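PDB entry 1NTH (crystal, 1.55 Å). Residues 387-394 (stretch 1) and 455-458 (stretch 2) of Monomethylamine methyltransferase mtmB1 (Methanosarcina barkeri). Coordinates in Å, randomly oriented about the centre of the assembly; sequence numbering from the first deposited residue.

Stretch 1 (387-394) GEVARATA
Stretch 2 455-458: GLVF

The chain ends in this contact: the C-terminal carboxylate of F458 is held by R391, whose NH2 donates to F458 O at 2.9 Å (N-H...O angle 155°), while NE adds a weak bond to F458 O at 3.4 Å (135°). The arginine's CA-to-CB bond points sideways (chi1 t, chi2 t, chi3 p, chi4 -111°). E388 (chi1 m) also engages the guanidinium in a salt bridge, R391 NH2 to E388 OE2 at 3.0 Å.

Residues 387-393 are helical, with phi/psi near -65/-40. Stretch 2 is irregular: G455, at 125/-8, closes a Schellman motif where a side chain would jam against the preceding carbonyl, then L456 (-72/138) and V457 (-117/112) extend. The nearest CA atoms across the stretches are those of A392 and F458, 5.0 Å apart.

The CA-to-CB bond of A392 points toward stretch 2, and its small methyl allows close approach: CB lies 3.4 Å from V457 O and 3.9 Å from F458 CD1. The F458 ring (chi1 m, chi2 -76°) presents its edge to E388 O, 3.7 Å from CD1. L456 (m, t) packs CD1 4.2 Å from V389 CG1 (V389 chi1 t). One water O donates to A392 O and accepts from V457 N, both at 2.9 Å. The contact buries 325 Å², both sides summed, with the largest shares on F458 and A392; buried, apolar L456, V389 and A392 suit this packing.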

# COMPACT_ATOMS: atom_id res chain seq x y z
N GLY A 387 9.99 12.51 31.39
CA GLY A 387 10.13 11.07 31.26
C GLY A 387 10.93 10.41 32.37
O GLY A 387 10.54 9.35 32.87
N GLU A 388 12.05 11.01 32.76
CA GLU A 388 12.87 10.43 33.83
C GLU A 388 12.11 10.40 35.15
O GLU A 388 12.20 9.43 35.91
CB GLU A 388 14.16 11.23 34.01
CG GLU A 388 15.21 10.96 32.95
CD GLU A 388 16.62 11.04 33.51
OE1 GLU A 388 17.14 12.16 33.69
OE2 GLU A 388 17.21 9.97 33.77
N VAL A 389 11.36 11.46 35.41
CA VAL A 389 10.58 11.54 36.64
C VAL A 389 9.47 10.50 36.64
O VAL A 389 9.15 9.92 37.68
CB VAL A 389 10.00 12.96 36.82
CG1 VAL A 389 9.03 12.98 37.99
CG2 VAL A 389 11.13 13.95 37.07
N ALA A 390 8.89 10.25 35.47
CA ALA A 390 7.83 9.25 35.37
C ALA A 390 8.39 7.88 35.71
O ALA A 390 7.76 7.09 36.42
CB ALA A 390 7.23 9.24 33.95
N ARG A 391 9.59 7.58 35.21
CA ARG A 391 10.23 6.30 35.49
C ARG A 391 10.48 6.17 36.99
O ARG A 391 10.22 5.12 37.58
CB ARG A 391 11.56 6.19 34.75
CG ARG A 391 12.26 4.85 34.98
CD ARG A 391 13.65 4.83 34.36
NE ARG A 391 14.57 5.74 35.03
CZ ARG A 391 15.06 6.85 34.48
NH1 ARG A 391 14.72 7.19 33.24
NH2 ARG A 391 15.89 7.62 35.17
N ALA A 392 10.99 7.24 37.60
CA ALA A 392 11.29 7.24 39.03
C ALA A 392 10.04 7.09 39.90
O ALA A 392 10.08 6.45 40.95
CB ALA A 392 12.02 8.52 39.40
N THR A 393 8.93 7.67 39.45
CA THR A 393 7.67 7.62 40.20
C THR A 393 6.92 6.29 40.09
O THR A 393 6.25 5.88 41.03
CB THR A 393 6.73 8.75 39.73
OG1 THR A 393 7.39 10.01 39.88
CG2 THR A 393 5.44 8.76 40.54
N ALA A 394 7.02 5.64 38.94
CA ALA A 394 6.33 4.37 38.72
C ALA A 394 6.60 3.36 39.83
O ALA A 394 7.76 3.08 40.15
CB ALA A 394 6.71 3.79 37.36
N GLY A 455 13.54 12.41 47.73
CA GLY A 455 13.23 11.00 47.83
C GLY A 455 13.10 10.24 46.52
O GLY A 455 12.97 9.01 46.54
N LEU A 456 13.12 10.93 45.39
CA LEU A 456 13.01 10.25 44.10
C LEU A 456 14.29 9.49 43.78
O LEU A 456 15.39 9.99 44.01
CB LEU A 456 12.72 11.25 42.98
CG LEU A 456 11.28 11.73 42.80
CD1 LEU A 456 11.18 12.55 41.52
CD2 LEU A 456 10.33 10.54 42.73
N VAL A 457 14.14 8.29 43.25
CA VAL A 457 15.28 7.46 42.87
C VAL A 457 15.23 7.25 41.36
O VAL A 457 14.35 6.56 40.85
CB VAL A 457 15.26 6.10 43.59
CG1 VAL A 457 16.49 5.29 43.20
CG2 VAL A 457 15.21 6.30 45.10
N PHE A 458 16.19 7.84 40.66
CA PHE A 458 16.27 7.74 39.21
C PHE A 458 16.98 6.48 38.71
O PHE A 458 16.84 6.17 37.51
CB PHE A 458 16.96 8.98 38.65
CG PHE A 458 16.14 10.23 38.78
CD1 PHE A 458 15.07 10.47 37.92
CD2 PHE A 458 16.41 11.16 39.78
CE1 PHE A 458 14.28 11.60 38.05
CE2 PHE A 458 15.62 12.30 39.93
CZ PHE A 458 14.56 12.52 39.06
OXT PHE A 458 17.67 5.84 39.52
O HOH W 1 11.57 6.85 43.36